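Local atomic coordinates of KaiC-like domain-containing protein (Pyrococcus horikoshii, PDB entry 3BS4), a protein that is of unknown function but has a KaiC-like, probably RecA-related alpha/beta fold and binds a peptide of unknown identity. Residues Leu24-Asp29 with Arg196-Val201; Gly53-Ser58 with Ile117-Ala122; Gly102-Glu107 with Val123-Lys128; Arg162-Ser167 with Tyr202-Tyr207. All blocks are in the same frame, centred on the assembly; numbering follows the deposited sequence. Where two conformers were deposited one is given.

Contact 1. Residues Leu24-Asp29 with Arg196-Val201; sequences LIHEED and RVLLSV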
# COMPACT_ATOMS: atom_id res chain seq x y z
N LEU A 24 -6.41 -2.73 4.02
CA LEU A 24 -6.32 -3.59 2.85
C LEU A 24 -7.28 -3.12 1.78
O LEU A 24 -8.48 -3.02 2.03
CB LEU A 24 -6.65 -5.04 3.21
CG LEU A 24 -6.62 -6.03 2.04
CD1 LEU A 24 -5.18 -6.24 1.45
CD2 LEU A 24 -7.21 -7.36 2.51
N ILE A 25 -6.76 -2.86 0.58
CA ILE A 25 -7.60 -2.64 -0.59
C ILE A 25 -7.54 -3.96 -1.36
O ILE A 25 -6.49 -4.33 -1.92
CB ILE A 25 -7.08 -1.49 -1.51
CG1 ILE A 25 -6.97 -0.17 -0.73
CG2 ILE A 25 -7.99 -1.37 -2.72
CD1 ILE A 25 -8.22 0.25 -0.01
N HIS A 26 -8.65 -4.69 -1.35
CA HIS A 26 -8.74 -5.95 -2.08
C HIS A 26 -9.42 -5.70 -3.42
O HIS A 26 -10.66 -5.54 -3.49
CB HIS A 26 -9.49 -6.99 -1.27
CG HIS A 26 -9.64 -8.31 -1.97
ND1 HIS A 26 -10.60 -9.23 -1.61
CD2 HIS A 26 -8.97 -8.85 -3.01
CE1 HIS A 26 -10.51 -10.29 -2.40
NE2 HIS A 26 -9.52 -10.08 -3.26
N GLU A 27 -8.61 -5.65 -4.49
CA GLU A 27 -9.13 -5.46 -5.85
C GLU A 27 -9.50 -6.85 -6.35
O GLU A 27 -8.62 -7.59 -6.81
CB GLU A 27 -8.09 -4.77 -6.76
CG GLU A 27 -8.62 -4.55 -8.18
CD GLU A 27 -7.55 -4.15 -9.20
OE1 GLU A 27 -6.71 -5.02 -9.55
OE2 GLU A 27 -7.56 -3.00 -9.70
N GLU A 28 -10.76 -7.24 -6.22
CA GLU A 28 -11.16 -8.63 -6.50
C GLU A 28 -11.01 -9.01 -7.99
O GLU A 28 -10.70 -10.16 -8.33
CB GLU A 28 -12.58 -8.87 -6.01
CG GLU A 28 -13.01 -10.32 -6.05
CD GLU A 28 -14.41 -10.49 -5.51
OE1 GLU A 28 -15.35 -9.88 -6.07
OE2 GLU A 28 -14.57 -11.21 -4.50
N ASP A 29 -11.27 -8.04 -8.87
CA ASP A 29 -11.04 -8.24 -10.30
C ASP A 29 -10.42 -7.00 -10.94
O ASP A 29 -10.64 -5.86 -10.49
CB ASP A 29 -12.33 -8.63 -11.02
CG ASP A 29 -13.37 -7.54 -10.98
OD1 ASP A 29 -14.27 -7.62 -10.11
OD2 ASP A 29 -13.29 -6.61 -11.80
N ARG A 196 -6.47 -18.94 1.43
CA ARG A 196 -5.86 -19.00 2.77
C ARG A 196 -5.01 -17.78 3.05
O ARG A 196 -5.04 -17.22 4.15
CB ARG A 196 -5.02 -20.25 2.96
CG ARG A 196 -5.85 -21.51 3.06
CD ARG A 196 -4.99 -22.67 3.56
NE ARG A 196 -3.89 -22.94 2.64
CZ ARG A 196 -2.76 -23.55 2.99
NH1 ARG A 196 -2.56 -23.95 4.24
NH2 ARG A 196 -1.82 -23.75 2.09
N VAL A 197 -4.22 -17.37 2.07
CA VAL A 197 -3.37 -16.19 2.27
C VAL A 197 -4.25 -14.94 2.38
O VAL A 197 -4.01 -14.05 3.21
CB VAL A 197 -2.30 -16.02 1.17
CG1 VAL A 197 -1.45 -14.77 1.47
CG2 VAL A 197 -1.43 -17.28 1.04
N LEU A 198 -5.28 -14.87 1.55
CA LEU A 198 -6.22 -13.77 1.62
C LEU A 198 -6.91 -13.70 2.98
O LEU A 198 -7.15 -12.63 3.51
CB LEU A 198 -7.23 -13.90 0.49
CG LEU A 198 -8.08 -12.72 0.04
CD1 LEU A 198 -7.28 -11.44 -0.21
CD2 LEU A 198 -8.81 -13.17 -1.24
N LEU A 199 -7.23 -14.86 3.56
CA LEU A 199 -7.80 -14.91 4.90
C LEU A 199 -6.87 -14.27 5.94
O LEU A 199 -7.32 -13.52 6.80
CB LEU A 199 -8.04 -16.37 5.29
CG LEU A 199 -9.20 -16.77 6.19
CD1 LEU A 199 -10.54 -16.16 5.73
CD2 LEU A 199 -9.27 -18.30 6.24
N SER A 200 -5.58 -14.55 5.83
CA SER A 200 -4.61 -14.00 6.77
C SER A 200 -4.48 -12.50 6.63
O SER A 200 -4.43 -11.77 7.63
CB SER A 200 -3.25 -14.69 6.59
OG SER A 200 -2.28 -14.22 7.51
N VAL A 201 -4.44 -12.00 5.40
CA VAL A 201 -4.30 -10.55 5.24
C VAL A 201 -5.57 -9.81 5.64
O VAL A 201 -5.50 -8.70 6.17
CB VAL A 201 -3.79 -10.10 3.83
CG1 VAL A 201 -2.41 -10.69 3.55
CG2 VAL A 201 -4.78 -10.46 2.76
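H26 presents a face of its imidazole to L198, and two residues earlier on the strand L24 meets V201. These two pairs make the contact. Both pairs of side chains cross at about a right angle. L198 CD1 stands 4.0 Å above the centroid of the H26 ring, only 7° from the ring normal, which is a well-centred CH-pi contact. The second methyl, CD2, lies to one side and reaches H26 CE1 at 3.5 Å. Both methyls lie on the same face, CD1 over the centre and CD2 beyond the CE1 rim. E28 CB lies over the opposite face of the H26 ring, nearer its rim. With CG anti to the backbone N (chi1 179°), the imidazole reaches out from the strand toward the helix. Its two nitrogens are both satisfied outside the pair, ND1 by Y202 OH and NE2 by G191 O. These bonds fix the rotation of the ring, so the face stays turned to L198. One turn further along the helix the contact is purely apolar. Here L24 CD2 touches V201 CG2 at 3.9 Å, and no hydrogen bond joins the two segments.

The contact belongs to a parallel alpha/beta layer. Helix 195-204 is the helix of a beta-alpha-beta crossover from strand 184-190 to strand 207-216, and it packs on strand 22-27, which lies between them. W189 of strand 184-190 meets the H26 ring and also touches L198. L164 of helix 157-173 also packs on V201.

Contact 2. Residues Gly53-Ser58 with Ile117-Ala122; sequences GMFSIS and IKYAKA
Y119 and F55 form a T-shaped (edge-to-face) aromatic pair between helix 115-132 and strand 51-56. The tyrosine can be followed outward from its backbone. Its CB leaves the helix toward the strand and carries the ring into the interior. At CD1 the ring first meets the phenylalanine, with F55 CD1 at 3.7 Å and F55 CE1 slightly farther. The next atom, Y119 CE1, makes the closest approach, 3.5 Å from F55 CD1. The edge of F55 is the part that points in, toward the face of Y119. The ring centroids are 5.1 Å apart and the planes stand at 83°. F55 is turned for this by its first torsion, with CG anti to the carbonyl carbon (chi1 -58°).

Strand 51-56 is an inner parallel strand of the central sheet, and helix 115-132 packs against that sheet in the manner of an alpha/beta fold. V87 of the adjoining strand 84-87 touches both rings. The bound peptide lies here too: one of its aromatic side chains meets the F55 ring, and a polar side chain packs on Y119.

On the far side of the tyrosine ring, CE2 comes up to Y163 OH of helix 157-173. At CZ the ring is still within 4.1 Å of F55 CD1. The tip, Y119 OH, passes I57 CG1 at 3.9 Å, the two side chains crossing at about a right angle. This buried hydroxyl has polar partners as well: it is hydrogen-bonded to Y151 OH and to T89 OG1.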
# COMPACT_ATOMS: atom_id res chain seq x y z
N GLY A 53 6.44 5.76 2.19
CA GLY A 53 7.34 4.66 1.87
C GLY A 53 6.54 3.69 1.03
O GLY A 53 5.39 3.42 1.36
N MET A 54 7.13 3.22 -0.07
CA MET A 54 6.47 2.24 -0.94
C MET A 54 7.27 0.95 -0.99
O MET A 54 8.48 0.98 -1.24
CB MET A 54 6.36 2.80 -2.36
CG MET A 54 5.59 1.91 -3.33
SD MET A 54 5.71 2.56 -5.02
CE MET A 54 5.44 4.33 -4.64
N PHE A 55 6.59 -0.17 -0.77
CA PHE A 55 7.19 -1.48 -1.03
C PHE A 55 6.71 -1.88 -2.41
O PHE A 55 5.55 -2.26 -2.59
CB PHE A 55 6.76 -2.48 0.05
CG PHE A 55 7.14 -2.02 1.42
CD1 PHE A 55 8.41 -2.29 1.93
CD2 PHE A 55 6.26 -1.23 2.16
CE1 PHE A 55 8.78 -1.83 3.19
CE2 PHE A 55 6.62 -0.75 3.41
CZ PHE A 55 7.89 -1.06 3.93
N SER A 56 7.60 -1.73 -3.39
CA SER A 56 7.21 -1.89 -4.79
C SER A 56 7.50 -3.32 -5.20
O SER A 56 8.61 -3.63 -5.62
CB SER A 56 7.96 -0.89 -5.65
OG SER A 56 7.47 -0.94 -6.97
N ILE A 57 6.51 -4.19 -4.99
CA ILE A 57 6.68 -5.64 -5.05
C ILE A 57 6.35 -6.19 -6.43
O ILE A 57 7.05 -7.08 -6.93
CB ILE A 57 5.74 -6.30 -4.00
CG1 ILE A 57 6.10 -5.86 -2.56
CG2 ILE A 57 5.73 -7.84 -4.13
CD1 ILE A 57 4.90 -5.81 -1.60
N SER A 58 5.29 -5.66 -7.04
CA SER A 58 4.66 -6.33 -8.18
C SER A 58 5.03 -5.80 -9.55
O SER A 58 4.83 -6.52 -10.55
CB SER A 58 3.14 -6.30 -8.04
OG SER A 58 2.71 -7.12 -6.99
N ILE A 117 13.52 -9.31 8.05
CA ILE A 117 14.61 -8.54 8.65
C ILE A 117 15.28 -7.61 7.63
O ILE A 117 15.73 -6.50 7.98
CB ILE A 117 15.63 -9.46 9.42
CG1 ILE A 117 16.56 -8.62 10.30
CG2 ILE A 117 16.42 -10.34 8.49
CD1 ILE A 117 15.99 -8.42 11.69
N LYS A 118 15.34 -8.04 6.38
CA LYS A 118 15.91 -7.17 5.34
C LYS A 118 15.03 -5.93 5.11
O LYS A 118 15.55 -4.82 4.94
CB LYS A 118 16.20 -7.95 4.06
CG LYS A 118 17.31 -8.97 4.29
CD LYS A 118 17.78 -9.66 3.02
CE LYS A 118 19.05 -10.45 3.35
NZ LYS A 118 19.50 -11.26 2.17
N TYR A 119 13.71 -6.12 5.14
CA TYR A 119 12.82 -4.95 5.07
C TYR A 119 13.01 -4.04 6.28
O TYR A 119 13.02 -2.81 6.14
CB TYR A 119 11.36 -5.36 5.04
CG TYR A 119 10.79 -5.62 3.67
CD1 TYR A 119 11.08 -4.79 2.58
CD2 TYR A 119 9.87 -6.64 3.48
CE1 TYR A 119 10.51 -5.04 1.31
CE2 TYR A 119 9.30 -6.89 2.24
CZ TYR A 119 9.63 -6.11 1.17
OH TYR A 119 9.03 -6.36 -0.04
N ALA A 120 13.14 -4.63 7.46
CA ALA A 120 13.20 -3.84 8.69
C ALA A 120 14.43 -2.95 8.65
O ALA A 120 14.37 -1.79 9.06
CB ALA A 120 13.24 -4.75 9.91
N LYS A 121 15.53 -3.48 8.14
CA LYS A 121 16.77 -2.73 8.04
C LYS A 121 16.61 -1.56 7.07
O LYS A 121 17.04 -0.45 7.36
CB LYS A 121 17.91 -3.66 7.61
CG LYS A 121 18.10 -4.83 8.56
CD LYS A 121 19.21 -5.77 8.10
CE LYS A 121 19.45 -6.90 9.10
NZ LYS A 121 19.95 -6.42 10.40
N ALA A 122 15.97 -1.82 5.92
CA ALA A 122 15.73 -0.75 4.92
C ALA A 122 14.85 0.33 5.50
O ALA A 122 15.13 1.52 5.35
CB ALA A 122 15.07 -1.33 3.65

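Contact 3. Residues Gly102-Glu107 with Val123-Lys128; sequences GVWYLE and VEDHKK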
# COMPACT_ATOMS: atom_id res chain seq x y z
N GLY A 102 16.99 7.49 -3.07
CA GLY A 102 15.75 7.16 -2.38
C GLY A 102 15.20 5.78 -2.70
O GLY A 102 14.14 5.41 -2.19
N VAL A 103 15.91 5.02 -3.53
CA VAL A 103 15.46 3.67 -3.94
C VAL A 103 16.41 2.62 -3.36
O VAL A 103 17.60 2.58 -3.71
CB VAL A 103 15.37 3.48 -5.48
CG1 VAL A 103 14.85 2.06 -5.84
CG2 VAL A 103 14.46 4.51 -6.11
N TRP A 104 15.85 1.80 -2.49
CA TRP A 104 16.58 0.75 -1.80
C TRP A 104 16.41 -0.58 -2.48
O TRP A 104 15.29 -0.94 -2.87
CB TRP A 104 16.08 0.61 -0.36
CG TRP A 104 17.05 1.10 0.65
CD1 TRP A 104 17.41 2.40 0.87
CD2 TRP A 104 17.78 0.31 1.59
NE1 TRP A 104 18.33 2.46 1.89
CE2 TRP A 104 18.57 1.19 2.35
CE3 TRP A 104 17.86 -1.07 1.86
CZ2 TRP A 104 19.42 0.76 3.37
CZ3 TRP A 104 18.70 -1.50 2.88
CH2 TRP A 104 19.47 -0.59 3.62
N TYR A 105 17.51 -1.31 -2.62
CA TYR A 105 17.52 -2.66 -3.19
C TYR A 105 17.91 -3.67 -2.13
O TYR A 105 18.83 -3.41 -1.35
CB TYR A 105 18.49 -2.73 -4.36
CG TYR A 105 17.88 -2.04 -5.52
CD1 TYR A 105 16.96 -2.71 -6.33
CD2 TYR A 105 18.14 -0.69 -5.79
CE1 TYR A 105 16.35 -2.08 -7.39
CE2 TYR A 105 17.52 -0.05 -6.85
CZ TYR A 105 16.62 -0.76 -7.64
OH TYR A 105 15.97 -0.17 -8.71
N LEU A 106 17.21 -4.80 -2.11
CA LEU A 106 17.46 -5.87 -1.14
C LEU A 106 18.48 -6.84 -1.72
O LEU A 106 18.28 -7.39 -2.81
CB LEU A 106 16.17 -6.62 -0.79
CG LEU A 106 14.96 -5.75 -0.44
CD1 LEU A 106 13.67 -6.51 -0.69
CD2 LEU A 106 15.01 -5.19 0.98
N GLU A 107 19.56 -7.05 -0.96
CA GLU A 107 20.70 -7.83 -1.43
C GLU A 107 20.69 -9.21 -0.78
O GLU A 107 20.10 -9.38 0.28
CB GLU A 107 22.00 -7.09 -1.07
CG GLU A 107 22.05 -5.63 -1.54
CD GLU A 107 22.13 -5.48 -3.06
OE1 GLU A 107 22.63 -6.41 -3.75
OE2 GLU A 107 21.68 -4.43 -3.58
N VAL A 123 13.78 -0.10 6.17
CA VAL A 123 12.86 0.84 6.78
C VAL A 123 13.59 1.69 7.83
O VAL A 123 13.44 2.92 7.84
CB VAL A 123 11.64 0.13 7.36
CG1 VAL A 123 10.81 1.12 8.18
CG2 VAL A 123 10.80 -0.46 6.21
N GLU A 124 14.38 1.05 8.69
CA GLU A 124 15.13 1.79 9.71
C GLU A 124 16.02 2.83 9.04
O GLU A 124 16.11 3.98 9.50
CB GLU A 124 15.96 0.84 10.57
CG GLU A 124 16.68 1.54 11.72
CD GLU A 124 17.38 0.58 12.68
OE1 GLU A 124 17.54 -0.61 12.35
OE2 GLU A 124 17.81 1.05 13.76
N ASP A 125 16.67 2.43 7.95
CA ASP A 125 17.58 3.34 7.25
C ASP A 125 16.84 4.57 6.68
O ASP A 125 17.32 5.71 6.84
CB ASP A 125 18.44 2.59 6.24
CG ASP A 125 19.59 1.80 6.92
OD1 ASP A 125 19.78 1.94 8.16
OD2 ASP A 125 20.29 1.04 6.23
N HIS A 126 15.67 4.35 6.08
CA HIS A 126 14.83 5.47 5.58
C HIS A 126 14.44 6.38 6.72
O HIS A 126 14.42 7.60 6.58
CB HIS A 126 13.46 5.03 5.05
CG HIS A 126 13.48 3.99 3.99
ND1 HIS A 126 14.57 3.74 3.19
CD2 HIS A 126 12.51 3.14 3.58
CE1 HIS A 126 14.27 2.78 2.33
NE2 HIS A 126 13.03 2.40 2.55
N LYS A 127 14.03 5.77 7.83
CA LYS A 127 13.48 6.55 8.93
C LYS A 127 14.60 7.33 9.61
O LYS A 127 14.35 8.40 10.15
CB LYS A 127 12.78 5.65 9.94
CG LYS A 127 11.46 5.09 9.43
CD LYS A 127 10.62 4.55 10.57
CE LYS A 127 9.32 3.90 10.05
NZ LYS A 127 8.58 3.33 11.22
N LYS A 128 15.81 6.79 9.59
CA LYS A 128 16.96 7.53 10.16
C LYS A 128 17.22 8.80 9.35
O LYS A 128 17.52 9.86 9.92
CB LYS A 128 18.22 6.65 10.23
CG LYS A 128 19.40 7.24 11.01
CD LYS A 128 20.58 6.25 11.03
CE LYS A 128 21.68 6.69 11.99
NZ LYS A 128 21.11 7.00 13.34
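W104, on the short edge strand 103-104 of the parallel part of the sheet, packs its indole on D125 and H126 of helix 115-132. The indole was modelled in two conformers, and one is described. H126 comes in over a face of the tryptophan. Its CE1 lies 3.5 Å from W104 CD1 and 3.7 Å from W104 CG. The edge of the imidazole faces the five-membered ring, so the pair is T-shaped (edge-to-face), with centroids 4.9 Å apart and planes at 83°. W104 CB lies at the imidazole edge, in its plane. H126 is aimed here by a first torsion that sets CG anti to the carbonyl carbon (chi1 -55°).

D125 meets the other end of the indole. Its carboxylate stands at the rim of the six-membered ring, near the indole plane and turned 59° from it. D125 CB adds an apolar touch at 3.5 Å from W104 CZ2. D125 OD2 lies 3.0 Å from W104 CZ2, a short approach that is doubtful given the second conformer. An alanine here keeps CB but lacks the carboxylate, so the indole edge at CZ2 and CH2 would probably lose a neighbour and the ring would be freer to turn.

Strand 103-104 is held by backbone bonds from W104 to I86 and D88. H126 packs on A85 and V87 of strand 84-87, and an aromatic side chain of the bound peptide lies nearly parallel to its ring. V123 and E124 of the same helix touch helix 175-178.

Contact 4. Residues Arg162-Ser167 with Tyr202-Tyr207; sequences RYLETS and YRRADY
E165 OE1 is gripped by both terminal nitrogens of R204, in a salt bridge that joins helix 157-173 to the end of helix 195-204. The two are neighbouring helices of the alpha/beta fold. The stronger bond is from R204 NH2 to E165 OE1, 2.8 Å long and fairly straight at 161°. It uses the anti lone pair of the oxygen, which lies in the guanidinium plane. The bond from R204 NH1 to the same oxygen is weak. Carboxylate and guanidinium planes stand 41° apart, so the two groups are not laid flat together. The arginine chain is extended from CG to NE and spans the gap. L164 lies underneath: its CB is 3.7 Å from R204 NE, and its carbonyl O stands over one guanidinium face. R204 NE is bonded to S200 OG, one turn back on its own helix, which steadies the group. A methionine in place of R204 would probably leave E165 without its charged mate and S200 OG without this partner. L164 also packs on V197. Within helix 157-173, Y163 O is taken from opposite faces of its plane by S167 N and by S167 OG, the hydroxyl at 2.7 Å.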
# COMPACT_ATOMS: atom_id res chain seq x y z
N ARG A 162 3.69 -18.12 6.44
CA ARG A 162 4.77 -18.03 7.44
C ARG A 162 5.43 -16.67 7.38
O ARG A 162 5.72 -16.06 8.41
CB ARG A 162 5.84 -19.10 7.22
CG ARG A 162 5.34 -20.50 7.45
CD ARG A 162 6.51 -21.46 7.70
NE ARG A 162 7.65 -21.24 6.81
CZ ARG A 162 7.86 -21.91 5.67
NH1 ARG A 162 6.99 -22.85 5.28
NH2 ARG A 162 8.93 -21.65 4.93
N TYR A 163 5.68 -16.18 6.17
CA TYR A 163 6.27 -14.86 5.97
C TYR A 163 5.46 -13.74 6.64
O TYR A 163 6.03 -12.84 7.29
CB TYR A 163 6.42 -14.59 4.46
CG TYR A 163 6.65 -13.15 4.15
CD1 TYR A 163 7.89 -12.55 4.38
CD2 TYR A 163 5.61 -12.37 3.65
CE1 TYR A 163 8.10 -11.21 4.10
CE2 TYR A 163 5.80 -11.01 3.37
CZ TYR A 163 7.06 -10.45 3.61
OH TYR A 163 7.31 -9.11 3.36
N LEU A 164 4.14 -13.79 6.48
CA LEU A 164 3.26 -12.79 7.08
C LEU A 164 3.41 -12.80 8.59
O LEU A 164 3.39 -11.74 9.22
CB LEU A 164 1.78 -12.99 6.71
CG LEU A 164 1.45 -12.74 5.23
CD1 LEU A 164 0.05 -13.30 4.89
CD2 LEU A 164 1.55 -11.24 4.92
N GLU A 165 3.54 -14.00 9.17
CA GLU A 165 3.66 -14.08 10.63
C GLU A 165 5.05 -13.64 11.10
O GLU A 165 5.16 -12.87 12.04
CB GLU A 165 3.28 -15.47 11.15
CG GLU A 165 3.26 -15.55 12.70
CD GLU A 165 2.30 -14.58 13.39
OE1 GLU A 165 1.35 -14.06 12.75
OE2 GLU A 165 2.49 -14.33 14.60
N THR A 166 6.09 -14.08 10.42
CA THR A 166 7.46 -13.67 10.79
C THR A 166 7.62 -12.16 10.66
O THR A 166 8.31 -11.53 11.46
CB THR A 166 8.49 -14.38 9.91
OG1 THR A 166 8.33 -15.80 10.05
CG2 THR A 166 9.91 -14.01 10.32
N SER A 167 7.01 -11.57 9.63
CA SER A 167 6.99 -10.11 9.47
C SER A 167 6.39 -9.44 10.69
O SER A 167 6.94 -8.48 11.21
CB SER A 167 6.17 -9.71 8.24
OG SER A 167 6.75 -10.25 7.09
N TYR A 202 -6.74 -10.40 5.39
CA TYR A 202 -7.98 -9.80 5.90
C TYR A 202 -7.93 -9.69 7.42
O TYR A 202 -8.32 -8.67 8.01
CB TYR A 202 -9.19 -10.66 5.53
CG TYR A 202 -9.90 -10.30 4.24
CD1 TYR A 202 -9.20 -10.13 3.04
CD2 TYR A 202 -11.29 -10.18 4.21
CE1 TYR A 202 -9.88 -9.81 1.85
CE2 TYR A 202 -11.97 -9.86 3.03
CZ TYR A 202 -11.26 -9.68 1.86
OH TYR A 202 -11.98 -9.38 0.72
N ARG A 203 -7.49 -10.77 8.07
CA ARG A 203 -7.48 -10.78 9.54
C ARG A 203 -6.53 -9.72 10.10
O ARG A 203 -6.82 -9.06 11.11
CB ARG A 203 -7.15 -12.20 10.04
CG ARG A 203 -6.88 -12.32 11.55
CD ARG A 203 -8.10 -11.92 12.39
NE ARG A 203 -9.20 -12.84 12.13
CZ ARG A 203 -10.36 -12.83 12.79
NH1 ARG A 203 -10.58 -11.97 13.78
NH2 ARG A 203 -11.29 -13.72 12.48
N ARG A 204 -5.39 -9.55 9.43
CA ARG A 204 -4.35 -8.65 9.92
C ARG A 204 -4.72 -7.18 9.74
O ARG A 204 -4.31 -6.32 10.53
CB ARG A 204 -3.03 -8.96 9.22
CG ARG A 204 -2.45 -10.29 9.66
CD ARG A 204 -1.27 -10.68 8.81
NE ARG A 204 -0.86 -12.06 9.06
CZ ARG A 204 -0.20 -12.46 10.15
NH1 ARG A 204 0.16 -11.60 11.09
NH2 ARG A 204 0.13 -13.74 10.29
N ALA A 205 -5.47 -6.89 8.68
CA ALA A 205 -5.89 -5.51 8.40
C ALA A 205 -6.93 -4.97 9.39
O ALA A 205 -7.81 -5.71 9.84
CB ALA A 205 -6.42 -5.41 6.98
N ASP A 206 -6.85 -3.67 9.68
CA ASP A 206 -7.88 -3.02 10.50
C ASP A 206 -9.09 -2.63 9.66
O ASP A 206 -10.24 -2.68 10.14
CB ASP A 206 -7.31 -1.80 11.21
CG ASP A 206 -6.13 -2.15 12.08
OD1 ASP A 206 -6.32 -2.90 13.08
OD2 ASP A 206 -5.01 -1.69 11.76
N TYR A 207 -8.83 -2.23 8.42
CA TYR A 207 -9.88 -1.91 7.46
C TYR A 207 -9.72 -2.81 6.26
O TYR A 207 -8.60 -3.04 5.84
CB TYR A 207 -9.78 -0.47 6.96
CG TYR A 207 -9.95 0.60 8.00
CD1 TYR A 207 -11.15 1.31 8.11
CD2 TYR A 207 -8.90 0.94 8.85
CE1 TYR A 207 -11.30 2.33 9.07
CE2 TYR A 207 -9.03 1.94 9.80
CZ TYR A 207 -10.23 2.62 9.91
OH TYR A 207 -10.33 3.62 10.88

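How the contacts relate
From the N terminus, strand 22-27 opens contact 1, whose loop closes only at 196-201. Contacts 2 and 3 both lie within that loop. Contact 2 opens at 53-58 and contact 3 at 102-107. Helix 115-132 then closes contact 2 at 117-122 and contact 3 at 123-128, so these two cross. They adjoin on the helix, where A122 packs on W104. Contact 4 opens later, at 162-167, after both have closed. Helix 195-204 closes contact 1 and then contact 4, which cross in turn. Contacts 1 to 3 tie helices to the one central sheet, whereas contact 4 ties two helices. Contacts 2 and 4 meet where helices 115-132 and 157-173 touch.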